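Local coordinates for protein carbohydrate esterase family 2 (CE2) (PDB 4XVH) that probably removes acetyl groups from plant cell-wall polysaccharides such as xylan, joining an SGNH-type hydrolase domain to a beta-sandwich (jelly-roll) domain, at residues T12-S16 / S89-N94; N42-I48 / V77-S83. All coordinates share one frame; numbering follows the deposited sequence.

Contact 1. Residues T12-S16 / S89-N94; sequences TKELS and SIFLGN
Glu14 sets its CG trans to its own N (chi1 -180°), and Phe91 turns its ring to the side of its N (chi1 -70°), which lays the glutamate stem across the aromatic face. Glu14 CG sits 3.8 Å from the ring centroid, a CH-pi contact displaced toward the rim. The carboxylate follows the ring, its plane only 17° from that of Phe91, and Glu14 CD stacks 3.4 Å from Phe91 CZ. Past the rim of the ring, on the Glu14 side, Ser89 OG donates to Glu14 OE2 at 2.7 Å, on the anti lone pair of that oxygen. This bond and the ring together fix the rotation of a buried carboxylate. With an alanine here in place of Glu14, Ser89 OG would probably lose its acceptor and the Phe91 face much of its cover. Thr12 OG1 accepts from the N of Glu14, an ST turn just ahead of the short strand. A water bridges Thr12 O and Leu92 O. Lys13 bends its chain and brings NZ 3.0 Å from Gly93 O, well above the carbonyl plane. On the face away from Phe91, Leu15 CD1 meets Leu92 CD1 at 3.9 Å. The backbones are tied by Leu92 N to Lys13 O (3.0 Å) and Leu15 N to Ile90 O (2.8 Å); the return bond from Ile90 N to Leu15 O is weak. Strand 31-40 flanks strand 88-97 on its other edge. The pairing is that of a short antiparallel edge strand, 14-15, closing one sheet of the beta-sandwich (jelly-roll) domain.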
loop_
_atom_site.group_PDB
_atom_site.type_symbol
_atom_site.label_atom_id
_atom_site.label_comp_id
_atom_site.label_asym_id
_atom_site.label_seq_id
_atom_site.Cartn_x
_atom_site.Cartn_y
_atom_site.Cartn_z
ATOM N N THR A 12 10.170 15.437 -8.074
ATOM C CA THR A 12 10.707 15.492 -6.719
ATOM C C THR A 12 11.565 14.285 -6.344
ATOM O O THR A 12 12.357 14.356 -5.416
ATOM C CB THR A 12 9.590 15.550 -5.699
ATOM O OG1 THR A 12 8.867 14.314 -5.774
ATOM C CG2 THR A 12 8.653 16.745 -5.991
ATOM N N LYS A 13 11.349 13.166 -7.036
ATOM C CA LYS A 13 11.955 11.888 -6.699
ATOM C C LYS A 13 11.749 11.509 -5.227
ATOM O O LYS A 13 12.594 10.839 -4.601
ATOM C CB LYS A 13 13.441 11.887 -7.054
ATOM C CG LYS A 13 13.673 11.990 -8.567
ATOM C CD LYS A 13 15.083 11.566 -8.978
ATOM C CE LYS A 13 16.145 12.496 -8.444
ATOM N NZ LYS A 13 17.517 12.085 -8.916
ATOM N N GLU A 14 10.595 11.908 -4.699
ATOM C CA GLU A 14 10.229 11.591 -3.320
ATOM C C GLU A 14 9.593 10.224 -3.214
ATOM O O GLU A 14 8.581 9.930 -3.867
ATOM C CB GLU A 14 9.270 12.646 -2.747
ATOM C CG GLU A 14 8.832 12.391 -1.288
ATOM C CD GLU A 14 7.751 13.373 -0.843
ATOM O OE1 GLU A 14 7.111 14.001 -1.714
ATOM O OE2 GLU A 14 7.563 13.547 0.379
ATOM N N LEU A 15 10.201 9.377 -2.395
ATOM C CA LEU A 15 9.572 8.125 -2.003
ATOM C C LEU A 15 8.593 8.440 -0.893
ATOM O O LEU A 15 8.958 8.547 0.281
ATOM C CB LEU A 15 10.613 7.108 -1.563
ATOM C CG LEU A 15 11.711 6.859 -2.601
ATOM C CD1 LEU A 15 12.616 5.766 -2.016
ATOM C CD2 LEU A 15 11.140 6.425 -3.977
ATOM N N SER A 16 7.346 8.621 -1.291
ATOM C CA SER A 16 6.298 9.088 -0.393
ATOM C C SER A 16 5.331 7.957 -0.036
ATOM O O SER A 16 5.206 7.583 1.126
ATOM C CB SER A 16 5.532 10.241 -1.047
ATOM O OG SER A 16 4.462 10.636 -0.219
ATOM N N SER A 89 9.257 10.933 4.809
ATOM C CA SER A 89 9.538 10.467 3.455
ATOM C C SER A 89 11.039 10.547 3.142
ATOM O O SER A 89 11.800 11.123 3.906
ATOM C CB SER A 89 8.727 11.267 2.435
ATOM O OG SER A 89 9.085 12.628 2.476
ATOM N N ILE A 90 11.454 9.941 2.029
ATOM C CA ILE A 90 12.845 10.008 1.588
ATOM C C ILE A 90 12.914 10.688 0.222
ATOM O O ILE A 90 12.177 10.316 -0.693
ATOM C CB ILE A 90 13.502 8.604 1.500
ATOM C CG1 ILE A 90 13.491 7.938 2.884
ATOM C CG2 ILE A 90 14.932 8.745 0.968
ATOM C CD1 ILE A 90 13.607 6.399 2.857
ATOM N N PHE A 91 13.752 11.711 0.083
ATOM C CA PHE A 91 13.946 12.310 -1.241
ATOM C C PHE A 91 15.235 11.763 -1.855
ATOM O O PHE A 91 16.318 11.970 -1.298
ATOM C CB PHE A 91 13.987 13.836 -1.153
ATOM C CG PHE A 91 12.651 14.467 -0.807
ATOM C CD1 PHE A 91 12.172 14.451 0.501
ATOM C CD2 PHE A 91 11.897 15.105 -1.788
ATOM C CE1 PHE A 91 10.935 15.048 0.812
ATOM C CE2 PHE A 91 10.669 15.710 -1.485
ATOM C CZ PHE A 91 10.198 15.683 -0.186
ATOM N N LEU A 92 15.118 11.055 -2.981
ATOM C CA LEU A 92 16.261 10.387 -3.583
ATOM C C LEU A 92 17.150 11.366 -4.332
ATOM O O LEU A 92 16.660 12.355 -4.898
ATOM C CB LEU A 92 15.808 9.273 -4.530
ATOM C CG LEU A 92 15.202 8.030 -3.843
ATOM C CD1 LEU A 92 15.010 6.925 -4.844
ATOM C CD2 LEU A 92 16.115 7.548 -2.734
ATOM N N GLY A 93 18.452 11.073 -4.331
ATOM C CA GLY A 93 19.428 11.791 -5.138
ATOM C C GLY A 93 19.842 10.965 -6.351
ATOM O O GLY A 93 18.996 10.335 -7.000
ATOM N N ASN A 94 21.133 10.953 -6.663
ATOM C CA ASN A 94 21.612 10.140 -7.770
ATOM C C ASN A 94 22.140 8.767 -7.350
ATOM O O ASN A 94 22.634 8.585 -6.244
ATOM C CB ASN A 94 22.677 10.900 -8.530
ATOM C CG ASN A 94 22.111 12.117 -9.233
ATOM O OD1 ASN A 94 21.026 12.066 -9.816
ATOM N ND2 ASN A 94 22.881 13.217 -9.228
HETATM O O HOH W 1 14.861 14.401 -4.583
#

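Contact 2. Residues N42-I48 / V77-S83; sequences NSVDLVI and VVLRRRS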
loop_
_atom_site.group_PDB
_atom_site.type_symbol
_atom_site.label_atom_id
_atom_site.label_comp_id
_atom_site.label_asym_id
_atom_site.label_seq_id
_atom_site.Cartn_x
_atom_site.Cartn_y
_atom_site.Cartn_z
ATOM N N ASN A 42 11.484 6.690 8.712
ATOM C CA ASN A 42 11.266 5.895 7.506
ATOM C C ASN A 42 11.871 4.533 7.707
ATOM O O ASN A 42 12.773 4.391 8.538
ATOM C CB ASN A 42 11.924 6.542 6.279
ATOM C CG ASN A 42 11.436 7.937 6.028
ATOM O OD1 ASN A 42 10.413 8.138 5.377
ATOM N ND2 ASN A 42 12.143 8.920 6.581
ATOM N N SER A 43 11.446 3.540 6.927
ATOM C CA SER A 43 12.274 2.334 6.830
ATOM C C SER A 43 12.083 1.761 5.450
ATOM O O SER A 43 11.056 1.988 4.821
ATOM C CB SER A 43 11.945 1.292 7.906
ATOM O OG SER A 43 10.657 0.748 7.746
ATOM N N VAL A 44 13.094 1.052 4.985
ATOM C CA VAL A 44 13.094 0.498 3.656
ATOM C C VAL A 44 13.636 -0.903 3.747
ATOM O O VAL A 44 14.403 -1.222 4.685
ATOM C CB VAL A 44 13.996 1.322 2.666
ATOM C CG1 VAL A 44 13.523 2.772 2.536
ATOM C CG2 VAL A 44 15.458 1.265 3.136
ATOM N N ASP A 45 13.238 -1.723 2.779
ATOM C CA ASP A 45 13.875 -3.006 2.483
ATOM C C ASP A 45 14.876 -2.811 1.366
ATOM O O ASP A 45 14.510 -2.258 0.323
ATOM C CB ASP A 45 12.850 -4.043 2.016
ATOM C CG ASP A 45 12.090 -4.689 3.142
ATOM O OD1 ASP A 45 12.370 -4.399 4.331
ATOM O OD2 ASP A 45 11.226 -5.541 2.826
ATOM N N LEU A 46 16.098 -3.303 1.526
ATOM C CA LEU A 46 17.049 -3.306 0.410
ATOM C C LEU A 46 17.302 -4.760 0.035
ATOM O O LEU A 46 17.769 -5.545 0.888
ATOM C CB LEU A 46 18.353 -2.584 0.806
ATOM C CG LEU A 46 19.428 -2.525 -0.289
ATOM C CD1 LEU A 46 19.029 -1.520 -1.370
ATOM C CD2 LEU A 46 20.769 -2.169 0.337
ATOM N N VAL A 47 16.961 -5.148 -1.196
ATOM C CA VAL A 47 17.073 -6.544 -1.604
ATOM C C VAL A 47 18.173 -6.663 -2.661
ATOM O O VAL A 47 18.110 -6.022 -3.708
ATOM C CB VAL A 47 15.739 -7.108 -2.149
ATOM C CG1 VAL A 47 15.981 -8.422 -2.877
ATOM C CG2 VAL A 47 14.722 -7.296 -0.985
ATOM N N ILE A 48 19.193 -7.459 -2.350
ATOM C CA ILE A 48 20.358 -7.600 -3.206
ATOM C C ILE A 48 20.388 -9.001 -3.808
ATOM O O ILE A 48 20.300 -9.996 -3.060
ATOM C CB ILE A 48 21.663 -7.361 -2.401
ATOM C CG1 ILE A 48 21.576 -6.046 -1.634
ATOM C CG2 ILE A 48 22.889 -7.368 -3.318
ATOM C CD1 ILE A 48 21.503 -4.805 -2.618
ATOM N N VAL A 77 19.584 -4.769 -7.585
ATOM C CA VAL A 77 19.223 -4.020 -6.392
ATOM C C VAL A 77 17.760 -3.595 -6.494
ATOM O O VAL A 77 17.338 -2.990 -7.497
ATOM C CB VAL A 77 20.109 -2.774 -6.204
ATOM C CG1 VAL A 77 19.715 -2.043 -4.965
ATOM C CG2 VAL A 77 21.599 -3.171 -6.146
ATOM N N VAL A 78 16.991 -3.943 -5.468
ATOM C CA VAL A 78 15.609 -3.457 -5.339
ATOM C C VAL A 78 15.432 -2.824 -3.968
ATOM O O VAL A 78 15.681 -3.465 -2.937
ATOM C CB VAL A 78 14.580 -4.585 -5.533
ATOM C CG1 VAL A 78 13.131 -4.082 -5.284
ATOM C CG2 VAL A 78 14.702 -5.157 -6.936
ATOM N N LEU A 79 15.070 -1.549 -3.965
ATOM C CA LEU A 79 14.755 -0.807 -2.747
ATOM C C LEU A 79 13.270 -0.528 -2.664
ATOM O O LEU A 79 12.702 0.048 -3.609
ATOM C CB LEU A 79 15.504 0.539 -2.734
ATOM C CG LEU A 79 15.235 1.482 -1.554
ATOM C CD1 LEU A 79 15.981 0.958 -0.346
ATOM C CD2 LEU A 79 15.686 2.925 -1.852
ATOM N N ARG A 80 12.650 -0.863 -1.537
ATOM C CA ARG A 80 11.252 -0.525 -1.349
ATOM C C ARG A 80 10.926 0.035 0.031
ATOM O O ARG A 80 11.407 -0.496 1.037
ATOM C CB ARG A 80 10.403 -1.740 -1.610
ATOM C CG ARG A 80 10.143 -1.932 -3.101
ATOM C CD ARG A 80 9.233 -3.053 -3.247
ATOM N NE ARG A 80 8.972 -3.491 -4.620
ATOM C CZ ARG A 80 8.118 -2.917 -5.464
ATOM N NH1 ARG A 80 7.508 -1.787 -5.142
ATOM N NH2 ARG A 80 7.905 -3.461 -6.651
ATOM N N ARG A 81 10.159 1.105 0.081
ATOM C CA ARG A 81 9.718 1.695 1.312
ATOM C C ARG A 81 8.799 0.748 2.056
ATOM O O ARG A 81 7.848 0.302 1.533
ATOM C CB ARG A 81 8.914 2.950 1.045
ATOM C CG ARG A 81 9.517 4.243 1.482
ATOM C CD ARG A 81 8.735 5.392 0.916
ATOM N NE ARG A 81 7.771 6.060 1.753
ATOM C CZ ARG A 81 8.032 6.656 2.892
ATOM N NH1 ARG A 81 9.202 6.549 3.430
ATOM N NH2 ARG A 81 7.098 7.290 3.517
ATOM N N ARG A 82 9.065 0.562 3.317
ATOM C CA ARG A 82 8.203 -0.239 4.182
ATOM C C ARG A 82 7.074 0.608 4.791
ATOM O O ARG A 82 6.020 0.076 5.165
ATOM C CB ARG A 82 9.028 -0.834 5.344
ATOM C CG ARG A 82 10.094 -1.835 4.932
ATOM C CD ARG A 82 11.171 -1.942 5.985
ATOM N NE ARG A 82 10.684 -2.374 7.296
ATOM C CZ ARG A 82 10.493 -3.655 7.652
ATOM N NH1 ARG A 82 10.750 -4.652 6.807
ATOM N NH2 ARG A 82 10.072 -3.949 8.888
ATOM N N SER A 83 7.343 1.912 4.945
ATOM C CA SER A 83 6.541 2.785 5.794
ATOM C C SER A 83 5.769 3.836 5.009
ATOM O O SER A 83 5.767 3.824 3.769
ATOM C CB SER A 83 7.441 3.481 6.838
ATOM O OG SER A 83 8.492 4.193 6.202
#
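Val44 to Ile48 pairs with Val77 to Arg81 in regular antiparallel register, the short strand axes 4.6 Å apart at closest and 168° between their directions. Asp45 with Arg80 and Val47 with Val78 are hydrogen-bonded pairs. The shortest of these bonds is Val47 N to Val78 O, 2.7 Å. Val44, Leu46, Ile48, Val77 and Leu79 make one face largely apolar, with Arg81 at its end. Val44 CG2 touches Leu79 CD1 at 3.5 Å, and Leu46 CD1 reaches across to Val77 CG1 at 3.7 Å. Ile48 lies alongside Val77, the two side chains pointing the same way. Toward Asn42 and Ser83 the contact turns polar. Arg82, just past its strand, bends at chi3 (60°), and its NH1 forms a salt bridge with Asp45 OD1 at 3.0 Å, meeting the syn side of the carboxylate. Arg82 NH2 also binds Asp126 and Ala136 O, so its charge is probably balanced mainly by Asp45 and Asp126 together. Its NE makes a weak bond to Ser43 OG, whose stronger partner is Ala135 O. Arg81 NH1 donates to Asn42 OD1 at 2.8 Å, the amide and guanidinium planes 54° apart. Ser83 OG accepts from Ser43 N at 3.1 Å. Strand 54-56 binds the other edge of 44-48, and strand 21-28 that of 73-81. The apolar face meets Phe24 and Phe26 of strand 21-28, Ile56 of strand 54-56 and Ile90 of strand 88-97.

Contacts 1 and 2 belong to the two antiparallel sheets of the same domain, and their centres are 13 Å apart. Along the chain, contact 2 is nested within the loop that contact 1 closes. They meet directly. Arg81 NE of contact 2 probably donates to Ser16 O of contact 1 at 3.0 Å. Ile90 CD1 packs on Val44 CG1 at 3.6 Å, an apolar touch between the two sheets. A polyethylene glycol chain lies in a pocket that includes Ser118 and His306. It is about 8 Å from the side chains of both Ser89 and Asn42, placing one end of each contact near the pocket without lining it.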